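Local coordinates for protein PBP5 (Haemophilus influenzae, PDB 3A3J) that removes the C-terminal D-alanyl residue from sugar-peptide precursors of the cell wall, as a serine D,D-carboxypeptidase of the penicillin-binding protein family, at residues A[13-18]-A[157-162]; A[194-199]-A[244-249]; A[276-281]-A[307-312]. One frame throughout, in Å; residues are numbered along the deposited sequence.

Interaction 1: residues A[13-18]-A[157-162]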
# COMPACT_ATOMS: atom_id res chain seq x y z
N VAL A 13 4.25 11.66 -2.20
CA VAL A 13 2.86 11.64 -1.91
C VAL A 13 2.80 11.28 -0.43
O VAL A 13 3.70 10.58 0.05
CB VAL A 13 2.10 10.56 -2.76
CG1 VAL A 13 2.10 9.25 -2.05
CG2 VAL A 13 0.68 10.95 -2.94
N LEU A 14 1.77 11.78 0.28
CA LEU A 14 1.51 11.31 1.62
C LEU A 14 0.03 10.92 1.62
O LEU A 14 -0.79 11.67 1.04
CB LEU A 14 1.67 12.47 2.62
CG LEU A 14 1.27 12.16 4.09
CD1 LEU A 14 2.23 11.05 4.63
CD2 LEU A 14 1.35 13.38 5.06
N MET A 15 -0.36 9.83 2.29
CA MET A 15 -1.73 9.37 2.13
C MET A 15 -2.12 8.65 3.40
O MET A 15 -1.30 7.93 3.95
CB MET A 15 -1.85 8.44 0.88
CG MET A 15 -3.01 7.45 0.91
SD MET A 15 -3.02 6.06 -0.32
CE MET A 15 -2.94 4.64 0.71
N ASP A 16 -3.33 8.84 3.90
CA ASP A 16 -3.84 8.08 5.01
C ASP A 16 -4.17 6.68 4.52
O ASP A 16 -4.88 6.52 3.53
CB ASP A 16 -5.15 8.71 5.57
CG ASP A 16 -5.68 7.96 6.77
OD1 ASP A 16 -5.33 8.28 7.95
OD2 ASP A 16 -6.39 6.99 6.55
N TYR A 17 -3.67 5.68 5.24
CA TYR A 17 -3.85 4.28 4.83
C TYR A 17 -5.35 3.93 4.88
O TYR A 17 -5.86 3.11 4.10
CB TYR A 17 -3.11 3.40 5.80
CG TYR A 17 -3.48 1.92 5.78
CD1 TYR A 17 -3.10 1.07 4.69
CD2 TYR A 17 -4.17 1.35 6.84
CE1 TYR A 17 -3.42 -0.31 4.68
CE2 TYR A 17 -4.53 -0.00 6.83
CZ TYR A 17 -4.14 -0.83 5.75
OH TYR A 17 -4.48 -2.13 5.81
N ASN A 18 -6.07 4.52 5.83
CA ASN A 18 -7.35 3.95 6.15
C ASN A 18 -8.44 4.51 5.30
O ASN A 18 -9.37 3.83 5.00
CB ASN A 18 -7.69 4.11 7.60
CG ASN A 18 -7.06 3.06 8.44
OD1 ASN A 18 -6.20 3.35 9.25
ND2 ASN A 18 -7.50 1.85 8.31
N ILE A 157 0.42 0.46 -3.87
CA ILE A 157 1.03 -0.92 -3.73
C ILE A 157 1.37 -1.18 -2.30
O ILE A 157 1.09 -2.26 -1.75
CB ILE A 157 2.36 -1.14 -4.64
CG1 ILE A 157 1.99 -1.04 -6.12
CG2 ILE A 157 3.03 -2.44 -4.26
CD1 ILE A 157 3.11 -0.75 -7.14
N GLY A 158 1.93 -0.18 -1.63
CA GLY A 158 2.33 -0.48 -0.20
C GLY A 158 1.05 -0.65 0.62
O GLY A 158 0.97 -1.48 1.52
N ALA A 159 -0.01 0.08 0.30
CA ALA A 159 -1.27 -0.17 1.16
C ALA A 159 -1.80 -1.58 1.02
O ALA A 159 -2.33 -2.21 1.98
CB ALA A 159 -2.37 0.85 0.78
N HIS A 160 -1.66 -2.12 -0.20
CA HIS A 160 -2.14 -3.51 -0.48
C HIS A 160 -1.31 -4.51 0.24
O HIS A 160 -1.82 -5.50 0.74
CB HIS A 160 -2.08 -3.82 -1.97
CG HIS A 160 -3.34 -3.45 -2.71
ND1 HIS A 160 -4.53 -4.12 -2.51
CD2 HIS A 160 -3.61 -2.45 -3.58
CE1 HIS A 160 -5.46 -3.59 -3.29
NE2 HIS A 160 -4.95 -2.54 -3.92
N ILE A 161 0.01 -4.31 0.27
CA ILE A 161 0.79 -5.18 1.15
C ILE A 161 0.35 -5.11 2.61
O ILE A 161 0.18 -6.13 3.30
CB ILE A 161 2.36 -4.78 1.11
CG1 ILE A 161 2.95 -4.99 -0.33
CG2 ILE A 161 3.12 -5.54 2.18
CD1 ILE A 161 4.12 -4.08 -0.68
N ILE A 162 0.25 -3.89 3.13
CA ILE A 162 -0.15 -3.78 4.53
C ILE A 162 -1.54 -4.39 4.73
O ILE A 162 -1.80 -5.13 5.67
CB ILE A 162 -0.15 -2.28 4.97
CG1 ILE A 162 1.33 -1.77 4.91
CG2 ILE A 162 -0.82 -2.14 6.39
CD1 ILE A 162 1.47 -0.25 4.82
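The Tyr17 ring carries the contact, and each of its two partners on the helix meets it differently. Ala159 O lies at the ring edge, near the ring plane, 3.5 Å from Tyr17 CE1. The CG2 methyl of Ile162 approaches from an oblique direction, 3.6 Å from Tyr17 CE1 and 3.7 Å from Tyr17 OH, so this one methyl lies alongside the stretch from CE1 through CZ to OH. The guanidinium of Arg163, next along the helix, adds a cation-pi interaction with the same ring and also donates from NH2 to Tyr17 O. With CG anti to the backbone N (chi1 164°), the tyrosine is carried across to the helix. Ala159 CB touches both strand-side residues: Tyr17 CD1 at 4.0 Å and Met15 CE, brought round by a bend at chi3 (118°), at 3.8 Å. Where the strand ends, an Asx turn steers the chain: Asn18 N donates to Asp16 OD2 (2.6 Å) from above the carboxylate plane, while Asp16 OD1 is bonded to Thr255 OG1. In the fold, strand 11-16 lies between strands 25-26 and 224-232 of the antiparallel sheet. Helix 151-164 packs against one side of that sheet, where Ala159 also touches Ile226 of strand 224-232, and turns Ile157, His160 and Ile161 to helix 38-51.

Interaction 2: residues A[194-199]-A[244-249]; sequences KTINVD and KLLQWG
Ile196 reaches across to Leu246 and Gln247 with a single methyl, CD1. Both torsions of the isoleucine are extended: CG1 is anti to the backbone N (chi1 -168°), and chi2 of 162° carries CD1 straight on, so the chain projects as a rod with CD1 at its end. That end lies 3.9 Å from Leu246 CB and 4.0 Å from Gln247 CG, lodged between two consecutive residues of the helix, and the rod meets the leucine side chain at about a right angle. The same chi1 puts CG2 of Ile196 between its own backbone N and carbonyl carbon. In Leu246 the CD1 branch is the extended one (chi2 173°) and stretches past Ile196 to Val198, where it comes within 4.1 Å of CG2, the valine branch that stands beside the backbone N. The side chains of Val198 and Leu246 again cross nearly perpendicularly. Gln247 contributes only the aliphatic root of its side chain, covering the isoleucine at the solvent-facing border. The contact thus consists of van der Waals packing of aliphatic groups, with segment 194-199 set on helix 235-252 through Ile196 and Val198. In the wider fold, helix 235-252 lies over the five-stranded antiparallel sheet, and strand 197-206 forms one of its edges. Leu246 faces that sheet, also touching Leu14, Ala217, Leu225 and Ser227, which belong to strands 11-16, 210-218 and 224-232, while Val198 is backed by Ala217 and Leu190.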
# COMPACT_ATOMS: atom_id res chain seq x y z
N LYS A 194 13.28 6.12 17.37
CA LYS A 194 12.35 5.94 18.52
C LYS A 194 11.26 7.05 18.65
O LYS A 194 10.24 6.87 19.34
CB LYS A 194 13.12 5.82 19.84
CG LYS A 194 13.92 4.54 19.90
CD LYS A 194 14.92 4.56 21.04
CE LYS A 194 15.74 3.28 21.04
NZ LYS A 194 17.13 3.61 21.36
N THR A 195 11.46 8.18 18.02
CA THR A 195 10.47 9.23 18.20
C THR A 195 9.26 9.17 17.22
O THR A 195 8.39 10.04 17.28
CB THR A 195 11.08 10.55 18.11
OG1 THR A 195 11.30 10.83 16.73
CG2 THR A 195 12.39 10.58 18.93
N ILE A 196 9.16 8.12 16.40
CA ILE A 196 8.06 8.00 15.40
C ILE A 196 7.92 6.50 15.27
O ILE A 196 8.86 5.81 15.60
CB ILE A 196 8.44 8.68 14.08
CG1 ILE A 196 7.25 8.82 13.16
CG2 ILE A 196 9.60 7.91 13.33
CD1 ILE A 196 7.49 9.86 12.05
N ASN A 197 6.73 5.96 14.97
CA ASN A 197 6.58 4.49 14.87
C ASN A 197 6.57 4.04 13.39
O ASN A 197 5.52 3.72 12.85
CB ASN A 197 5.33 4.02 15.58
CG ASN A 197 5.18 4.66 16.97
OD1 ASN A 197 5.92 4.31 17.90
ND2 ASN A 197 4.26 5.64 17.10
N VAL A 198 7.73 4.08 12.74
CA VAL A 198 7.85 3.63 11.36
C VAL A 198 8.02 2.15 11.33
O VAL A 198 8.85 1.61 12.04
CB VAL A 198 9.00 4.31 10.68
CG1 VAL A 198 9.26 3.67 9.27
CG2 VAL A 198 8.68 5.79 10.57
N ASP A 199 7.22 1.45 10.54
CA ASP A 199 7.34 -0.01 10.48
C ASP A 199 7.42 -0.57 9.07
O ASP A 199 7.30 -1.80 8.88
CB ASP A 199 6.23 -0.67 11.30
CG ASP A 199 4.83 -0.41 10.71
OD1 ASP A 199 4.66 0.21 9.62
OD2 ASP A 199 3.89 -0.86 11.35
N LYS A 244 9.56 14.29 7.73
CA LYS A 244 8.87 15.56 7.62
C LYS A 244 7.39 15.39 7.17
O LYS A 244 6.46 16.06 7.71
CB LYS A 244 9.60 16.49 6.65
CG LYS A 244 10.71 17.37 7.30
CD LYS A 244 11.33 18.38 6.34
CE LYS A 244 12.85 18.57 6.61
NZ LYS A 244 13.41 19.31 5.46
N LEU A 245 7.17 14.59 6.12
CA LEU A 245 5.80 14.32 5.66
C LEU A 245 4.99 13.64 6.74
O LEU A 245 3.86 14.06 7.03
CB LEU A 245 5.82 13.43 4.42
CG LEU A 245 6.19 14.27 3.21
CD1 LEU A 245 6.53 13.29 2.05
CD2 LEU A 245 4.99 15.17 2.79
N LEU A 246 5.56 12.61 7.36
CA LEU A 246 4.78 11.86 8.29
C LEU A 246 4.34 12.76 9.51
O LEU A 246 3.16 12.79 9.87
CB LEU A 246 5.55 10.63 8.73
CG LEU A 246 5.86 9.65 7.58
CD1 LEU A 246 6.80 8.54 8.11
CD2 LEU A 246 4.55 9.04 7.01
N GLN A 247 5.30 13.48 10.11
CA GLN A 247 5.05 14.34 11.28
C GLN A 247 4.09 15.48 10.97
O GLN A 247 3.24 15.77 11.76
CB GLN A 247 6.35 14.90 11.86
CG GLN A 247 7.20 13.86 12.59
CD GLN A 247 8.54 14.48 13.01
OE1 GLN A 247 9.03 15.45 12.38
NE2 GLN A 247 9.12 13.96 14.09
N TRP A 248 4.21 16.09 9.80
CA TRP A 248 3.22 17.04 9.38
C TRP A 248 1.87 16.39 9.30
O TRP A 248 0.81 17.01 9.62
CB TRP A 248 3.55 17.51 7.99
CG TRP A 248 2.64 18.56 7.43
CD1 TRP A 248 2.64 19.90 7.75
CD2 TRP A 248 1.63 18.40 6.41
NE1 TRP A 248 1.72 20.57 6.98
CE2 TRP A 248 1.07 19.67 6.16
CE3 TRP A 248 1.14 17.30 5.69
CZ2 TRP A 248 0.05 19.88 5.24
CZ3 TRP A 248 0.15 17.50 4.77
CH2 TRP A 248 -0.39 18.78 4.53
N GLY A 249 1.87 15.15 8.82
CA GLY A 249 0.60 14.42 8.73
C GLY A 249 0.02 14.16 10.10
O GLY A 249 -1.08 14.58 10.37

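Interaction 3: residues A[276-281]-A[307-312]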
# COMPACT_ATOMS: atom_id res chain seq x y z
N ASN A 276 -43.03 -1.62 5.41
CA ASN A 276 -43.36 -0.22 5.33
C ASN A 276 -42.10 0.65 5.40
O ASN A 276 -42.11 1.84 5.00
CB ASN A 276 -44.35 0.14 6.46
CG ASN A 276 -45.81 -0.14 6.07
OD1 ASN A 276 -46.13 -1.16 5.43
ND2 ASN A 276 -46.69 0.78 6.43
N SER A 277 -41.01 0.07 5.88
CA SER A 277 -39.73 0.80 5.95
C SER A 277 -38.58 -0.15 5.70
O SER A 277 -38.78 -1.36 5.56
CB SER A 277 -39.56 1.43 7.30
OG SER A 277 -39.43 0.37 8.22
N VAL A 278 -37.37 0.42 5.62
CA VAL A 278 -36.15 -0.37 5.36
C VAL A 278 -34.99 0.29 6.09
O VAL A 278 -35.00 1.52 6.31
CB VAL A 278 -35.89 -0.64 3.85
CG1 VAL A 278 -35.39 0.55 3.12
CG2 VAL A 278 -34.91 -1.77 3.68
N LYS A 279 -34.05 -0.54 6.53
CA LYS A 279 -32.87 -0.10 7.24
C LYS A 279 -31.83 0.25 6.21
O LYS A 279 -31.69 -0.44 5.20
CB LYS A 279 -32.39 -1.22 8.15
CG LYS A 279 -33.27 -1.38 9.37
CD LYS A 279 -33.18 -0.09 10.23
CE LYS A 279 -33.25 -0.36 11.74
NZ LYS A 279 -34.57 0.07 12.27
N LEU A 280 -31.12 1.34 6.44
CA LEU A 280 -30.04 1.77 5.57
C LEU A 280 -28.72 1.69 6.34
O LEU A 280 -28.72 1.77 7.56
CB LEU A 280 -30.28 3.24 5.15
CG LEU A 280 -31.65 3.52 4.44
CD1 LEU A 280 -31.77 4.96 4.08
CD2 LEU A 280 -31.90 2.57 3.22
N GLY A 281 -27.62 1.61 5.61
CA GLY A 281 -26.28 1.60 6.21
C GLY A 281 -25.27 1.34 5.12
O GLY A 281 -25.50 1.75 3.96
N LYS A 307 -36.39 10.52 -4.50
CA LYS A 307 -37.04 11.19 -3.39
C LYS A 307 -37.50 10.22 -2.33
O LYS A 307 -37.27 10.44 -1.16
CB LYS A 307 -38.21 12.02 -3.90
CG LYS A 307 -37.77 13.00 -4.98
CD LYS A 307 -38.93 13.92 -5.42
CE LYS A 307 -38.40 15.31 -5.86
NZ LYS A 307 -37.15 15.18 -6.67
N ASN A 308 -38.17 9.15 -2.73
CA ASN A 308 -38.60 8.17 -1.76
C ASN A 308 -38.14 6.85 -2.31
O ASN A 308 -37.61 6.79 -3.43
CB ASN A 308 -40.10 8.14 -1.63
CG ASN A 308 -40.76 9.16 -2.50
OD1 ASN A 308 -40.82 10.35 -2.16
ND2 ASN A 308 -41.27 8.72 -3.64
N LEU A 309 -38.32 5.79 -1.54
CA LEU A 309 -37.84 4.51 -2.01
C LEU A 309 -39.05 3.71 -2.42
O LEU A 309 -40.02 3.60 -1.67
CB LEU A 309 -37.09 3.77 -0.90
CG LEU A 309 -35.72 4.33 -0.53
CD1 LEU A 309 -35.13 3.42 0.52
CD2 LEU A 309 -34.78 4.45 -1.78
N GLN A 310 -38.98 3.11 -3.58
CA GLN A 310 -40.00 2.14 -3.97
C GLN A 310 -39.51 0.70 -4.12
O GLN A 310 -38.52 0.45 -4.80
CB GLN A 310 -40.60 2.59 -5.29
CG GLN A 310 -41.86 1.78 -5.71
CD GLN A 310 -42.48 2.40 -6.93
OE1 GLN A 310 -42.41 3.60 -7.09
NE2 GLN A 310 -43.06 1.60 -7.81
N ALA A 311 -40.23 -0.24 -3.52
CA ALA A 311 -39.99 -1.70 -3.71
C ALA A 311 -40.06 -2.05 -5.19
O ALA A 311 -40.62 -1.27 -5.98
CB ALA A 311 -41.00 -2.54 -2.91
N PRO A 312 -39.41 -3.17 -5.63
CA PRO A 312 -38.57 -4.11 -4.88
C PRO A 312 -37.23 -3.47 -4.51
O PRO A 312 -36.66 -2.71 -5.29
CB PRO A 312 -38.34 -5.26 -5.92
CG PRO A 312 -38.25 -4.55 -7.22
CD PRO A 312 -39.33 -3.45 -7.10
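Leu309, the residue most buried by this contact, reaches over to Val278 and Leu280 in the all-beta C-terminal domain, whose strands form a mixed sheet. Strands 277-281 and 309-310 both border strand 264-271 in that sheet, the first antiparallel to it and the second, a short and weakly bonded one, parallel. They therefore meet through side chains alone, which come together across the one strand that separates them, on one face of the sheet. The alternation of an extended strand selects the participants: Val278 and Leu280, two residues apart, turn inward together, whereas Ser277 faces the other way and its OG is hydrogen-bonded to Glu267. On the second segment Leu309 alone touches the first. Its CG stands beside the backbone N, anti to the carbonyl carbon (chi1 -72°), and chi2 near 180° continues the chain outward, so that CD1 is the atom delivered to both partners. Val278 presents CG1, which sits between its own backbone N and carbonyl carbon (chi1 74°), and the side chains of Val278 and Leu309 cross at about a right angle. Ile319 of strand 318-326 touches both Leu280 and Leu309, and Val278 also packs on Val270 and Val338, so three further strands contribute to this small core. The centre of the contact is a triangle of methyls: Leu309 CD1 lies 3.9 Å from Val278 CG1 and 4.3 Å from Leu280 CD2, and the third side, Val278 CG1 to Leu280 CD2, measures 4.0 Å.

Overall arrangement
Interactions 1 and 2, with centres about 14 Å apart, bring helices 151-164 and 235-252 against the same antiparallel sheet of the carboxypeptidase domain. Strand 11-16 joins them: Met15 serves interaction 1, while Leu14 packs on the helix of interaction 2, its CD2 lying 4.0 Å from Trp248 CE3. The sheet is thus layered between helices, as in the beta-lactamase clan, and strand 197-206, which contributes to interaction 2, runs on to Lys202, a probable substrate-binding residue. Interaction 3 belongs to the C-terminal beta domain; its nearest atoms are about 16 Å from interaction 1 and 28 Å from interaction 2, consistent with two separately packed cores. Along the chain the three follow in series.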